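Long-range contacts in flavin prenyltransferase PAD1, mitochondrial (PDB 6QLG), which probably prenylates reduced FMN, joining a dimethylallyl group to flavin N5 and C6 to make the prenyl-FMN cofactor of a ferulic acid decarboxylase: residues R40-V45 and S114-G119; A108-G113 and S143-V148. All blocks are in the same frame, centred on the assembly; numbering follows the deposited sequence. Where two conformers were deposited one is given.

Interaction 1: R40-V45 and S114-G119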
ATOM      1  N   ARG B  40      -0.363 -35.226  27.466  1.00 56.16           N
ATOM      2  CA  ARG B  40      -1.651 -34.671  27.081  1.00 48.69           C
ATOM      3  C   ARG B  40      -1.468 -33.354  26.336  1.00 45.49           C
ATOM      4  O   ARG B  40      -0.508 -32.611  26.563  1.00 44.93           O
ATOM      5  CB  ARG B  40      -2.535 -34.450  28.309  1.00 44.34           C
ATOM      6  CG  ARG B  40      -2.933 -35.727  29.038  1.00 46.90           C
ATOM      7  CD  ARG B  40      -4.203 -35.527  29.850  1.00 37.61           C
ATOM      8  NE  ARG B  40      -4.039 -34.513  30.888  1.00 38.03           N
ATOM      9  CZ  ARG B  40      -5.032 -33.778  31.380  1.00 37.53           C
ATOM     10  NH1 ARG B  40      -6.268 -33.945  30.932  1.00 41.26           N
ATOM     11  NH2 ARG B  40      -4.791 -32.877  32.324  1.00 36.83           N
ATOM     12  N   ARG B  41      -2.404 -33.073  25.436  1.00 40.54           N
ATOM     13  CA  ARG B  41      -2.401 -31.804  24.725  1.00 44.32           C
ATOM     14  C   ARG B  41      -2.701 -30.658  25.684  1.00 40.49           C
ATOM     15  O   ARG B  41      -3.549 -30.776  26.572  1.00 37.21           O
ATOM     16  CB  ARG B  41      -3.424 -31.830  23.589  1.00 46.24           C
ATOM     17  CG  ARG B  41      -3.350 -33.077  22.720  1.00 59.02           C
ATOM     18  CD  ARG B  41      -4.312 -33.001  21.540  1.00 61.61           C
ATOM     19  NE  ARG B  41      -4.322 -31.677  20.920  1.00 64.99           N
ATOM     20  CZ  ARG B  41      -5.077 -31.348  19.877  1.00 60.35           C
ATOM     21  NH1 ARG B  41      -5.889 -32.246  19.333  1.00 55.96           N
ATOM     22  NH2 ARG B  41      -5.025 -30.120  19.377  1.00 49.00           N
ATOM     23  N   ARG B  42      -1.991 -29.546  25.504  1.00 38.50           N
ATOM     24  CA  ARG B  42      -2.160 -28.354  26.325  1.00 33.07           C
ATOM     25  C   ARG B  42      -2.775 -27.243  25.487  1.00 33.42           C
ATOM     26  O   ARG B  42      -2.298 -26.958  24.384  1.00 32.10           O
ATOM     27  CB  ARG B  42      -0.824 -27.878  26.898  1.00 34.98           C
ATOM     28  CG  ARG B  42      -0.193 -28.789  27.930  1.00 37.70           C
ATOM     29  CD  ARG B  42       1.286 -28.471  28.042  1.00 41.95           C
ATOM     30  NE  ARG B  42       1.861 -28.845  29.329  1.00 46.71           N
ATOM     31  CZ  ARG B  42       3.150 -28.716  29.628  1.00 53.23           C
ATOM     32  NH1 ARG B  42       3.993 -28.216  28.733  1.00 39.75           N
ATOM     33  NH2 ARG B  42       3.596 -29.080  30.822  1.00 49.00           N
ATOM     34  N   ILE B  43      -3.822 -26.613  26.013  1.00 25.94           N
ATOM     35  CA  ILE B  43      -4.456 -25.472  25.368  1.00 26.46           C
ATOM     36  C   ILE B  43      -4.620 -24.365  26.399  1.00 27.40           C
ATOM     37  O   ILE B  43      -5.159 -24.600  27.488  1.00 27.38           O
ATOM     38  CB  ILE B  43      -5.816 -25.840  24.744  1.00 29.19           C
ATOM     39  CG1 ILE B  43      -5.611 -26.696  23.493  1.00 27.53           C
ATOM     40  CG2 ILE B  43      -6.611 -24.584  24.406  1.00 27.30           C
ATOM     41  CD1 ILE B  43      -6.867 -26.886  22.670  1.00 33.40           C
ATOM     42  N   VAL B  44      -4.143 -23.171  26.065  1.00 23.22           N
ATOM     43  CA  VAL B  44      -4.335 -22.004  26.917  1.00 21.37           C
ATOM     44  C   VAL B  44      -5.713 -21.419  26.641  1.00 24.64           C
ATOM     45  O   VAL B  44      -6.067 -21.149  25.487  1.00 26.01           O
ATOM     46  CB  VAL B  44      -3.232 -20.962  26.677  1.00 24.40           C
ATOM     47  CG1 VAL B  44      -3.478 -19.726  27.530  1.00 20.81           C
ATOM     48  CG2 VAL B  44      -1.861 -21.556  26.966  1.00 22.85           C
ATOM     49  N   VAL B  45      -6.497 -21.232  27.698  1.00 21.00           N
ATOM     50  CA  VAL B  45      -7.825 -20.639  27.610  1.00 20.98           C
ATOM     51  C   VAL B  45      -7.766 -19.285  28.301  1.00 25.15           C
ATOM     52  O   VAL B  45      -7.541 -19.205  29.514  1.00 24.53           O
ATOM     53  CB  VAL B  45      -8.898 -21.537  28.240  1.00 24.51           C
ATOM     54  CG1 VAL B  45     -10.268 -20.886  28.117  1.00 21.04           C
ATOM     55  CG2 VAL B  45      -8.886 -22.916  27.591  1.00 20.67           C
ATOM     56  N   SER B 114       9.499 -21.456  24.916  1.00 35.01           N
ATOM     57  CA  SER B 114      10.047 -22.758  25.274  1.00 40.52           C
ATOM     58  C   SER B 114       9.008 -23.663  25.922  1.00 41.65           C
ATOM     59  O   SER B 114       9.224 -24.878  25.996  1.00 47.04           O
ATOM     60  CB  SER B 114      11.243 -22.582  26.211  1.00 46.75           C
ATOM     61  OG  SER B 114      10.855 -21.947  27.418  1.00 48.46           O
ATOM     62  N   PHE B 115       7.895 -23.104  26.389  1.00 42.44           N
ATOM     63  CA  PHE B 115       6.841 -23.893  27.010  1.00 41.45           C
ATOM     64  C   PHE B 115       6.026 -24.611  25.943  1.00 47.12           C
ATOM     65  O   PHE B 115       5.516 -23.984  25.009  1.00 44.23           O
ATOM     66  CB  PHE B 115       5.940 -22.994  27.856  1.00 42.21           C
ATOM     67  CG  PHE B 115       4.821 -23.723  28.548  1.00 46.09           C
ATOM     68  CD1 PHE B 115       5.038 -24.370  29.754  1.00 46.98           C
ATOM     69  CD2 PHE B 115       3.550 -23.748  27.999  1.00 45.30           C
ATOM     70  CE1 PHE B 115       4.008 -25.036  30.394  1.00 48.16           C
ATOM     71  CE2 PHE B 115       2.517 -24.414  28.633  1.00 42.88           C
ATOM     72  CZ  PHE B 115       2.745 -25.058  29.832  1.00 39.23           C
ATOM     73  N   ARG B 116       5.898 -25.928  26.086  1.00 47.19           N
ATOM     74  CA  ARG B 116       5.187 -26.725  25.097  1.00 47.20           C
ATOM     75  C   ARG B 116       3.684 -26.506  25.220  1.00 50.53           C
ATOM     76  O   ARG B 116       3.123 -26.574  26.318  1.00 48.48           O
ATOM     77  CB  ARG B 116       5.538 -28.205  25.268  1.00 51.49           C
ATOM     78  CG  ARG B 116       4.385 -29.175  25.050  1.00 52.79           C
ATOM     79  CD  ARG B 116       4.826 -30.614  25.295  1.00 55.31           C
ATOM     80  NE  ARG B 116       4.640 -31.021  26.686  1.00 53.86           N
ATOM     81  CZ  ARG B 116       3.476 -31.395  27.209  1.00 53.71           C
ATOM     82  NH1 ARG B 116       2.384 -31.418  26.457  1.00 50.92           N
ATOM     83  NH2 ARG B 116       3.403 -31.747  28.485  1.00 55.12           N
ATOM     84  N   ALA B 117       3.037 -26.229  24.088  1.00 45.96           N
ATOM     85  CA  ALA B 117       1.597 -26.013  24.040  1.00 42.54           C
ATOM     86  C   ALA B 117       1.134 -26.142  22.597  1.00 41.69           C
ATOM     87  O   ALA B 117       1.893 -25.868  21.663  1.00 45.46           O
ATOM     88  CB  ALA B 117       1.207 -24.643  24.606  1.00 39.47           C
ATOM     89  N   ASP B 118      -0.120 -26.559  22.424  1.00 33.70           N
ATOM     90  CA  ASP B 118      -0.675 -26.787  21.096  1.00 40.27           C
ATOM     91  C   ASP B 118      -1.504 -25.625  20.572  1.00 42.07           C
ATOM     92  O   ASP B 118      -1.817 -25.603  19.378  1.00 43.61           O
ATOM     93  CB  ASP B 118      -1.530 -28.056  21.083  1.00 43.08           C
ATOM     94  CG  ASP B 118      -0.731 -29.292  21.420  1.00 53.90           C
ATOM     95  OD1 ASP B 118      -1.232 -30.134  22.190  1.00 53.26           O
ATOM     96  OD2 ASP B 118       0.405 -29.416  20.917  1.00 55.05           O
ATOM     97  N   GLY B 119      -1.871 -24.674  21.414  1.00 28.55           N
ATOM     98  CA  GLY B 119      -2.627 -23.536  20.939  1.00 28.99           C
ATOM     99  C   GLY B 119      -3.239 -22.753  22.078  1.00 25.95           C
ATOM    100  O   GLY B 119      -3.075 -23.075  23.257  1.00 30.61           O
TER
HETATM  101  O   HOH W   1       6.891 -27.627  28.619  1.00 48.12           O

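Interaction 2: A108-G113 and S143-V148. With DMA (dimethylallyl diphosphate), chain P; FMN (flavin mononucleotide), chain T.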
ATOM      1  N   ALA B 108       4.920 -16.506  34.310  1.00 32.23           N
ATOM      2  CA  ALA B 108       4.187 -17.758  34.273  1.00 29.23           C
ATOM      3  C   ALA B 108       4.741 -18.656  33.166  1.00 35.96           C
ATOM      4  O   ALA B 108       5.317 -18.166  32.190  1.00 29.69           O
ATOM      5  CB  ALA B 108       2.700 -17.495  34.047  1.00 28.57           C
ATOM      6  N   PRO B 109       4.589 -19.980  33.298  1.00 32.67           N
ATOM      7  CA  PRO B 109       5.176 -20.884  32.292  1.00 34.81           C
ATOM      8  C   PRO B 109       4.706 -20.619  30.870  1.00 33.69           C
ATOM      9  O   PRO B 109       5.514 -20.697  29.939  1.00 38.36           O
ATOM     10  CB  PRO B 109       4.743 -22.273  32.782  1.00 37.63           C
ATOM     11  CG  PRO B 109       4.537 -22.107  34.249  1.00 36.49           C
ATOM     12  CD  PRO B 109       4.000 -20.719  34.431  1.00 34.73           C
ATOM     13  N   VAL B 110       3.426 -20.289  30.675  1.00 28.40           N
ATOM     14  CA  VAL B 110       2.886 -20.116  29.329  1.00 30.90           C
ATOM     15  C   VAL B 110       3.417 -18.881  28.618  1.00 30.77           C
ATOM     16  O   VAL B 110       3.204 -18.735  27.408  1.00 33.10           O
ATOM     17  CB  VAL B 110       1.345 -20.054  29.370  1.00 29.29           C
ATOM     18  CG1 VAL B 110       0.772 -21.366  29.888  1.00 30.20           C
ATOM     19  CG2 VAL B 110       0.884 -18.885  30.229  1.00 22.02           C
ATOM     20  N   SER B 111       4.103 -17.985  29.321  0.82 31.17           N
ATOM     21  CA  SER B 111       4.588 -16.764  28.690  0.82 30.68           C
ATOM     22  C   SER B 111       5.889 -16.959  27.922  0.82 35.14           C
ATOM     23  O   SER B 111       6.389 -15.993  27.337  0.82 31.54           O
ATOM     24  CB  SER B 111       4.771 -15.666  29.741  0.82 29.04           C
ATOM     25  OG  SER B 111       5.842 -15.972  30.612  0.82 33.66           O
ATOM     26  N   SER B 112       6.446 -18.168  27.904  1.00 32.95           N
ATOM     27  CA  SER B 112       7.680 -18.449  27.182  1.00 38.40           C
ATOM     28  C   SER B 112       7.413 -19.375  26.004  1.00 36.22           C
ATOM     29  O   SER B 112       6.631 -20.325  26.111  1.00 31.63           O
ATOM     30  CB  SER B 112       8.723 -19.082  28.107  1.00 43.16           C
ATOM     31  OG  SER B 112       9.948 -19.295  27.425  1.00 46.58           O
ATOM     32  N   GLY B 113       8.074 -19.092  24.880  1.00 34.75           N
ATOM     33  CA  GLY B 113       7.986 -19.963  23.723  1.00 33.54           C
ATOM     34  C   GLY B 113       8.584 -21.333  23.951  1.00 35.32           C
ATOM     35  O   GLY B 113       8.219 -22.284  23.252  1.00 37.52           O
ATOM     36  N   SER B 143      -2.099 -11.224  26.539  1.00 17.97           N
ATOM     37  CA  SER B 143      -1.562 -10.700  25.287  1.00 21.13           C
ATOM     38  C   SER B 143      -0.150 -11.214  25.026  1.00 18.83           C
ATOM     39  O   SER B 143       0.214 -11.482  23.875  1.00 21.02           O
ATOM     40  CB  SER B 143      -1.599  -9.170  25.296  1.00 17.92           C
ATOM     41  OG  SER B 143      -1.070  -8.644  26.498  1.00 19.47           O
ATOM     42  N   ARG B 144       0.656 -11.377  26.080  1.00 21.09           N
ATOM     43  CA  ARG B 144       2.003 -11.912  25.897  1.00 22.78           C
ATOM     44  C   ARG B 144       1.966 -13.355  25.413  1.00 22.57           C
ATOM     45  O   ARG B 144       2.709 -13.728  24.498  1.00 21.32           O
ATOM     46  CB  ARG B 144       2.801 -11.804  27.195  1.00 24.08           C
ATOM     47  CG  ARG B 144       4.187 -12.448  27.141  1.00 25.25           C
ATOM     48  CD  ARG B 144       5.058 -11.851  26.039  1.00 28.16           C
ATOM     49  NE  ARG B 144       6.377 -12.475  25.983  1.00 29.15           N
ATOM     50  CZ  ARG B 144       7.232 -12.338  24.971  1.00 29.82           C
ATOM     51  NH1 ARG B 144       6.910 -11.599  23.919  1.00 31.12           N
ATOM     52  NH2 ARG B 144       8.411 -12.945  25.010  1.00 32.23           N
ATOM     53  N   THR B 145       1.108 -14.184  26.014  1.00 21.89           N
ATOM     54  CA  THR B 145       1.028 -15.578  25.591  1.00 20.19           C
ATOM     55  C   THR B 145       0.541 -15.687  24.151  1.00 19.55           C
ATOM     56  O   THR B 145       1.055 -16.501  23.375  1.00 20.42           O
ATOM     57  CB  THR B 145       0.121 -16.366  26.537  1.00 23.47           C
ATOM     58  OG1 THR B 145       0.586 -16.208  27.884  1.00 22.27           O
ATOM     59  CG2 THR B 145       0.140 -17.845  26.183  1.00 19.25           C
ATOM     60  N   ALA B 146      -0.442 -14.866  23.769  1.00 18.39           N
ATOM     61  CA  ALA B 146      -0.871 -14.835  22.374  1.00 20.07           C
ATOM     62  C   ALA B 146       0.260 -14.377  21.461  1.00 22.16           C
ATOM     63  O   ALA B 146       0.473 -14.951  20.386  1.00 20.15           O
ATOM     64  CB  ALA B 146      -2.086 -13.923  22.215  1.00 19.33           C
ATOM     65  N   ASP B 147       0.990 -13.336  21.875  1.00 21.85           N
ATOM     66  CA  ASP B 147       2.157 -12.887  21.121  1.00 20.65           C
ATOM     67  C   ASP B 147       3.156 -14.022  20.934  1.00 24.85           C
ATOM     68  O   ASP B 147       3.763 -14.162  19.866  1.00 23.68           O
ATOM     69  CB  ASP B 147       2.807 -11.703  21.841  1.00 21.54           C
ATOM     70  CG  ASP B 147       3.836 -10.982  20.988  1.00 27.01           C
ATOM     71  OD1 ASP B 147       3.442 -10.325  20.001  1.00 22.22           O
ATOM     72  OD2 ASP B 147       5.039 -11.063  21.316  1.00 25.17           O
ATOM     73  N   VAL B 148       3.322 -14.857  21.963  1.00 21.97           N
ATOM     74  CA  VAL B 148       4.236 -15.990  21.877  1.00 22.54           C
ATOM     75  C   VAL B 148       3.683 -17.067  20.949  1.00 22.59           C
ATOM     76  O   VAL B 148       4.424 -17.655  20.152  1.00 24.34           O
ATOM     77  CB  VAL B 148       4.522 -16.538  23.287  1.00 26.45           C
ATOM     78  CG1 VAL B 148       5.219 -17.882  23.204  1.00 24.56           C
ATOM     79  CG2 VAL B 148       5.361 -15.545  24.075  1.00 24.35           C
TER
HETATM   80  C1  DMA P 301      10.926 -15.945  27.683  1.00 54.38           C
HETATM   81  O1  DMA P 301      10.380 -16.627  26.592  1.00 53.04           O
HETATM   82  C2  DMA P 301       9.833 -15.689  28.715  1.00 48.64           C
HETATM   83  C3  DMA P 301      10.059 -15.934  29.987  1.00 51.17           C
HETATM   84  C4  DMA P 301       8.959 -15.678  31.012  1.00 47.70           C
HETATM   85  C5  DMA P 301      11.413 -16.475  30.435  1.00 52.99           C
HETATM   86  PA  DMA P 301      11.096 -16.422  25.124  1.00 67.95           P
HETATM   87  O1A DMA P 301      11.015 -14.966  24.728  1.00 49.37           O
HETATM   88  O2A DMA P 301      10.391 -17.270  24.091  1.00 36.70           O
HETATM   89  O3A DMA P 301      12.680 -16.866  25.240  1.00 60.31           O
HETATM   90  PB  DMA P 301      13.441 -17.838  24.149  1.00 74.75           P
HETATM   91  O1B DMA P 301      13.163 -17.328  22.756  1.00 57.32           O
HETATM   92  O2B DMA P 301      12.915 -19.247  24.290  1.00 48.50           O
HETATM   93  O3B DMA P 301      14.931 -17.816  24.390  1.00 58.31           O
HETATM   94  N1  FMN T 301       9.712 -10.278  26.410  1.00 30.54           N
HETATM   95  C2  FMN T 301      10.353 -10.081  25.204  1.00 27.64           C
HETATM   96  O2  FMN T 301       9.772  -9.486  24.301  1.00 24.52           O
HETATM   97  N3  FMN T 301      11.640 -10.551  25.020  1.00 29.52           N
HETATM   98  C4  FMN T 301      12.290 -11.220  26.043  1.00 31.94           C
HETATM   99  O4  FMN T 301      13.442 -11.644  25.892  1.00 29.01           O
HETATM  100  C4A FMN T 301      11.644 -11.417  27.258  1.00 30.89           C
HETATM  101  N5  FMN T 301      12.299 -12.080  28.271  1.00 29.58           N
HETATM  102  C5A FMN T 301      11.664 -12.279  29.481  1.00 35.79           C
HETATM  103  C6  FMN T 301      12.323 -12.950  30.510  1.00 38.52           C
HETATM  104  C7  FMN T 301      11.677 -13.146  31.724  1.00 46.07           C
HETATM  105  C7M FMN T 301      12.375 -13.866  32.836  1.00 44.95           C
HETATM  106  C8  FMN T 301      10.381 -12.675  31.914  1.00 42.84           C
HETATM  107  C8M FMN T 301       9.699 -12.896  33.235  1.00 41.12           C
HETATM  108  C9  FMN T 301       9.726 -12.007  30.886  1.00 35.85           C
HETATM  109  C9A FMN T 301      10.365 -11.806  29.669  1.00 35.53           C
HETATM  110  N10 FMN T 301       9.712 -11.135  28.646  1.00 32.86           N
HETATM  111  C10 FMN T 301      10.351 -10.944  27.438  1.00 27.00           C
HETATM  112  C1' FMN T 301       8.309 -10.627  28.822  1.00 31.20           C
HETATM  113  C2' FMN T 301       8.271  -9.151  29.190  1.00 30.35           C
HETATM  114  O2' FMN T 301       8.874  -8.973  30.451  1.00 32.73           O
HETATM  115  C3' FMN T 301       6.822  -8.684  29.259  1.00 30.44           C
HETATM  116  O3' FMN T 301       6.284  -8.548  27.961  1.00 28.43           O
HETATM  117  C4' FMN T 301       6.707  -7.343  29.974  1.00 29.99           C
HETATM  118  O4' FMN T 301       5.367  -6.909  29.925  1.00 28.87           O
HETATM  119  C5' FMN T 301       7.559  -6.260  29.317  1.00 28.86           C
HETATM  120  O5' FMN T 301       7.366  -5.062  30.041  1.00 28.84           O
HETATM  121  P   FMN T 301       8.374  -3.808  29.930  1.00 26.03           P
HETATM  122  O1P FMN T 301       7.656  -2.555  30.381  1.00 23.41           O
HETATM  123  O2P FMN T 301       9.570  -4.076  30.811  1.00 22.88           O
HETATM  124  O3P FMN T 301       8.810  -3.631  28.491  1.00 26.20           O

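Interaction 1: R40-V45 and S114-G119
Arg42, on strand 42-47, reaches across the loop 114-119 with its chain extended from CG to NE. Its CB lies over the backbone of Ala117, and CG and CD then pass beside Arg116, CD coming within 3.2 Å of Arg116 O. At the tip the guanidinium is held between two flat groups. The Arg116 guanidinium stacks on one face, the planes 6° apart and the centres 3.6 Å apart, while the Phe115 ring lies nearly parallel over the opposite face, Arg42 NH1 being 3.6 Å from Phe115 CZ. Arg42 NH1 also donates to a lone pair of Arg116 O (3.0 Å) and to a water that Arg116 N shares, which fixes the rotation of the group. Arg42 NE forms a salt bridge with Glu69, which probably eases the repulsion between the two stacked cations. Arg116, bent at chi3 (90°), is held in turn by its NH1, which donates in plane to Arg40 O at 3.1 Å. Backbone bonds lie alongside: Asp118 N to Arg42 O (3.0 Å), then Val44 N to Gly119 O (3.0 Å, 164° at the hydrogen). These bonds lead the loop into strand 119-125, parallel to strand 42-47 in the central sheet. Strand 69-74 pairs along the other edge of 42-47, Ile43 and Val45 pack on helix 53-65, and Val44 and Ala117 meet Met149 of helix 141-151.

Interaction 2: A108-G113 and S143-V148
Dimethylallyl diphosphate is gripped by the turn 108-113 through Ser112 OG, which donates to DMA O1 at 2.8 Å, and through Gly113 N, which donates to DMA O2A at 3.1 Å. Ser112 OG stands anti to its backbone N (chi1 -177°), which carries it to the bridging oxygen between the prenyl carbon and the first phosphorus. Ser111 OG touches the prenyl methyl, 3.2 Å from DMA C4. From helix 141-151, Arg144 bends at chi2 (58°) and lays its guanidinium against the N1 edge of the flavin, so that FMN N1 sits over one face, toward its rim, 3.3 Å from Arg144 NH2. Val148 CG2 covers the opposite face over its centre, and DMA O1A lies at the edge. A salt bridge to Glu162 of a third subunit and another to Asp147, one helical turn on, steady this cation, whose charge could help to stabilise negative charge near N1 and on the diphosphate.

Behind this shell the turn and helix meet without a hydrogen bond. Val148 splays its methyls, CG1 against Gly113 CA at 3.5 Å and CG2 against Ser111 O at 3.4 Å. Thr145 CG2 packs on Val110 O, while Thr145 OG1 binds Leu141 O of its own helix. Lys151 of the same helix, Tyr191 and Gln203 of a second subunit and Arg161 of the third add further hydrogen bonds to the ligand, so that the arrangement forms one side of the prenyl-donor and flavin pocket of a UbiX/PAD1 enzyme, built where three subunits meet.

In the fold
Along the chain the segments alternate: 40-45, 108-113, 114-119, then 143-148. The middle two are consecutive, so a single connection between strands 99-100 and 119-125 serves both contacts, whose centres lie 10 Å apart on the same side of the chain's centre. Interaction 1 brings that connection to strand 42-47 of the parallel sheet, whereas interaction 2 sets it against helix 141-151. They meet where Phe115 packs on Pro109 and Val110, and Val44 CG2 approaches Val110 CG1 (3.9 Å). The ligand-binding turn packs on the helix carrying Arg144, and the segment that follows it joins the sheet, at the subunit boundary where the dimethylallyl diphosphate and the flavin bind.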